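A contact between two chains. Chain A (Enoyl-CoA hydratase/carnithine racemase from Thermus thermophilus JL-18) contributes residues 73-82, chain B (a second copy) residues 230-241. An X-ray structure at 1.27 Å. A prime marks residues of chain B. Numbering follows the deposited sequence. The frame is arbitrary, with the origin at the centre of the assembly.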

# COMPACT_ATOMS: atom_id res chain seq x y z
N ARG A 73 10.77 -37.17 8.95
CA ARG A 73 10.70 -36.58 10.34
C ARG A 73 9.71 -35.40 10.35
O ARG A 73 9.45 -34.81 9.25
CB ARG A 73 12.09 -36.17 10.85
CG ARG A 73 12.98 -35.52 9.79
CD ARG A 73 14.10 -34.62 10.30
NE ARG A 73 15.11 -35.35 11.07
CZ ARG A 73 16.35 -35.67 10.66
NH1 ARG A 73 17.14 -36.35 11.49
NH2 ARG A 73 16.79 -35.34 9.43
N LYS A 74 9.07 -35.11 11.50
CA LYS A 74 8.26 -33.87 11.67
C LYS A 74 9.17 -32.72 11.27
O LYS A 74 10.20 -32.60 11.95
CB LYS A 74 7.86 -33.66 13.13
CG LYS A 74 6.87 -32.53 13.41
CD LYS A 74 6.90 -32.06 14.86
CE LYS A 74 5.55 -31.64 15.40
NZ LYS A 74 4.74 -32.79 15.85
N PRO A 75 8.88 -31.89 10.23
CA PRO A 75 9.79 -30.79 9.85
C PRO A 75 9.86 -29.66 10.87
O PRO A 75 8.91 -29.41 11.66
CB PRO A 75 9.21 -30.16 8.59
CG PRO A 75 7.72 -30.46 8.77
CD PRO A 75 7.65 -31.83 9.43
N ASP A 76 10.99 -28.98 10.81
CA ASP A 76 11.30 -27.81 11.65
C ASP A 76 11.50 -26.65 10.68
O ASP A 76 12.65 -26.22 10.42
CB ASP A 76 12.50 -28.10 12.52
CG ASP A 76 12.84 -27.02 13.54
OD1 ASP A 76 12.26 -25.95 13.51
OD2 ASP A 76 13.68 -27.33 14.39
N TYR A 77 10.42 -26.08 10.20
CA TYR A 77 10.56 -24.98 9.23
C TYR A 77 11.09 -23.70 9.89
O TYR A 77 11.68 -22.88 9.20
CB TYR A 77 9.28 -24.74 8.48
CG TYR A 77 8.96 -25.92 7.60
CD1 TYR A 77 9.94 -26.76 7.07
CD2 TYR A 77 7.68 -26.29 7.40
CE1 TYR A 77 9.58 -27.83 6.27
CE2 TYR A 77 7.29 -27.31 6.57
CZ TYR A 77 8.25 -28.10 6.05
OH TYR A 77 7.89 -29.17 5.30
N GLU A 78 10.84 -23.52 11.20
CA GLU A 78 11.41 -22.34 11.86
C GLU A 78 12.93 -22.39 11.74
O GLU A 78 13.56 -21.38 11.36
CB GLU A 78 10.92 -22.13 13.29
CG GLU A 78 11.53 -20.92 13.95
CD GLU A 78 11.11 -20.67 15.38
OE1 GLU A 78 10.11 -21.23 15.82
OE2 GLU A 78 11.81 -19.81 16.02
N ALA A 79 13.53 -23.53 12.06
CA ALA A 79 15.00 -23.59 11.99
C ALA A 79 15.49 -23.45 10.54
O ALA A 79 16.49 -22.76 10.27
CB ALA A 79 15.48 -24.89 12.58
N HIS A 80 14.78 -24.04 9.61
CA HIS A 80 15.20 -24.00 8.19
C HIS A 80 15.16 -22.53 7.71
O HIS A 80 16.13 -22.07 7.09
CB HIS A 80 14.24 -24.89 7.39
CG HIS A 80 14.69 -25.03 6.00
ND1 HIS A 80 15.77 -25.85 5.67
CD2 HIS A 80 14.25 -24.47 4.85
CE1 HIS A 80 15.94 -25.80 4.36
NE2 HIS A 80 15.07 -24.94 3.83
N LEU A 81 14.06 -21.85 7.95
CA LEU A 81 13.93 -20.45 7.50
C LEU A 81 14.86 -19.53 8.26
O LEU A 81 15.46 -18.65 7.64
CB LEU A 81 12.46 -20.02 7.55
CG LEU A 81 11.56 -20.66 6.49
CD1 LEU A 81 10.10 -20.36 6.84
CD2 LEU A 81 11.87 -20.19 5.07
N ARG A 82 15.09 -19.77 9.55
CA ARG A 82 16.05 -18.91 10.24
C ARG A 82 17.41 -19.06 9.59
O ARG A 82 18.16 -18.07 9.49
CB ARG A 82 16.12 -19.22 11.75
CG ARG A 82 14.95 -18.61 12.49
CD ARG A 82 15.11 -18.81 14.01
NE ARG A 82 13.98 -18.32 14.77
CZ ARG A 82 13.68 -17.03 15.01
NH1 ARG A 82 14.47 -16.07 14.56
NH2 ARG A 82 12.57 -16.73 15.70
N LEU B 230 5.82 -18.76 12.19
CA LEU B 230 4.49 -19.26 11.82
C LEU B 230 4.60 -20.42 10.85
O LEU B 230 3.77 -21.31 10.91
CB LEU B 230 3.65 -18.09 11.30
CG LEU B 230 3.42 -16.92 12.30
CD1 LEU B 230 2.45 -15.90 11.75
CD2 LEU B 230 2.93 -17.40 13.67
N GLN B 231 5.57 -20.39 9.94
CA GLN B 231 5.77 -21.57 9.09
C GLN B 231 6.17 -22.77 9.94
O GLN B 231 5.77 -23.90 9.59
CB GLN B 231 6.81 -21.32 8.02
CG GLN B 231 6.83 -22.33 6.89
CD GLN B 231 5.64 -22.12 5.98
OE1 GLN B 231 4.46 -22.31 6.38
NE2 GLN B 231 5.94 -21.60 4.80
N GLY B 232 6.91 -22.58 10.99
CA GLY B 232 7.26 -23.69 11.89
C GLY B 232 6.00 -24.31 12.42
O GLY B 232 5.85 -25.56 12.47
N GLN B 233 5.05 -23.47 12.84
CA GLN B 233 3.73 -23.95 13.34
C GLN B 233 2.98 -24.64 12.20
O GLN B 233 2.45 -25.76 12.42
CB GLN B 233 2.95 -22.80 13.93
CG GLN B 233 3.61 -22.19 15.14
CD GLN B 233 2.90 -20.99 15.71
OE1 GLN B 233 1.75 -20.70 15.37
NE2 GLN B 233 3.62 -20.22 16.54
N ALA B 234 2.85 -24.01 11.05
CA ALA B 234 2.09 -24.62 9.95
C ALA B 234 2.70 -25.98 9.54
O ALA B 234 1.98 -26.94 9.24
CB ALA B 234 2.01 -23.70 8.75
N GLY B 235 4.00 -26.11 9.61
CA GLY B 235 4.72 -27.32 9.19
C GLY B 235 4.45 -28.48 10.12
O GLY B 235 4.66 -29.61 9.70
N GLN B 236 3.99 -28.21 11.35
CA GLN B 236 3.74 -29.28 12.32
C GLN B 236 2.28 -29.75 12.28
O GLN B 236 1.93 -30.68 12.98
CB GLN B 236 4.07 -28.80 13.72
CG GLN B 236 5.55 -28.59 13.94
CD GLN B 236 5.82 -28.15 15.34
OE1 GLN B 236 5.79 -28.95 16.25
NE2 GLN B 236 6.10 -26.86 15.50
N THR B 237 1.46 -29.16 11.42
CA THR B 237 0.04 -29.51 11.34
C THR B 237 -0.14 -30.86 10.61
O THR B 237 0.60 -31.20 9.66
CB THR B 237 -0.82 -28.42 10.68
OG1 THR B 237 -0.40 -28.22 9.32
CG2 THR B 237 -0.80 -27.13 11.47
N GLN B 238 -1.22 -31.54 10.93
CA GLN B 238 -1.64 -32.72 10.16
C GLN B 238 -1.95 -32.31 8.73
O GLN B 238 -1.60 -33.05 7.79
CB GLN B 238 -2.87 -33.33 10.81
CG GLN B 238 -2.66 -33.81 12.21
CD GLN B 238 -1.80 -35.06 12.29
OE1 GLN B 238 -0.83 -35.11 13.05
NE2 GLN B 238 -2.15 -36.08 11.51
N ASP B 239 -2.50 -31.12 8.54
CA ASP B 239 -2.86 -30.69 7.17
C ASP B 239 -1.61 -30.51 6.29
O ASP B 239 -1.70 -30.80 5.11
CB ASP B 239 -3.66 -29.40 7.25
CG ASP B 239 -5.13 -29.60 7.51
OD1 ASP B 239 -5.58 -30.78 7.59
OD2 ASP B 239 -5.83 -28.60 7.65
N HIS B 240 -0.50 -30.04 6.85
CA HIS B 240 0.68 -29.93 5.99
C HIS B 240 1.13 -31.32 5.52
O HIS B 240 1.50 -31.47 4.34
CB HIS B 240 1.78 -29.18 6.74
CG HIS B 240 3.05 -29.22 5.95
ND1 HIS B 240 3.11 -28.76 4.65
CD2 HIS B 240 4.30 -29.68 6.25
CE1 HIS B 240 4.34 -28.96 4.19
NE2 HIS B 240 5.10 -29.48 5.13
N GLU B 241 1.09 -32.30 6.39
CA GLU B 241 1.49 -33.69 6.03
C GLU B 241 0.60 -34.22 4.92
O GLU B 241 1.09 -34.74 3.87
CB GLU B 241 1.42 -34.59 7.27
CG GLU B 241 2.00 -36.01 7.14
CD GLU B 241 1.61 -37.08 8.16
OE1 GLU B 241 0.76 -36.81 9.07
OE2 GLU B 241 2.13 -38.22 8.03
O HOH W 1 7.67 -27.03 10.86

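Close helix packing often depends on glycine, and this contact is a compact example. Helix 77-82 of one chain runs roughly antiparallel to helix 230-235 of its copy, their N-to-C directions 143° apart and their axes approaching to 7.8 Å. The backbones come nearest where the CA atoms of Glu78 and Gly232′ lie 4.4 Å apart; an ideal CB on Gly232′ would clash with Glu78 CB at 3.0 Å.

The residue most covered is Tyr77, which fits as a knob among Gln231′, Gly232′, Gly235′ and His240′. Gly235′ makes room for its ring: Tyr77 CD2 lies 3.6 Å from Gly235′ CA, and an ideal CB there would fall 2.4 Å from CD2. At the far end of the ring, Tyr77 OH hydrogen-bonds His240′ NE2 at 2.8 Å, giving a buried polar tip a partner.

Gln231′ lends its aliphatic portion to the packing, with CB 3.6 Å from Leu81 CD1, while its amide is satisfied elsewhere in the structure. Gln236′, at the more exposed end, lies beside Lys74, whose side chain is poorly ordered; its own NE2 makes a weak hydrogen bond to Gly232′ O at 3.3 Å. A water accepts from Tyr77 N and donates to Pro75 O and Gly232′ O, linking the two backbones.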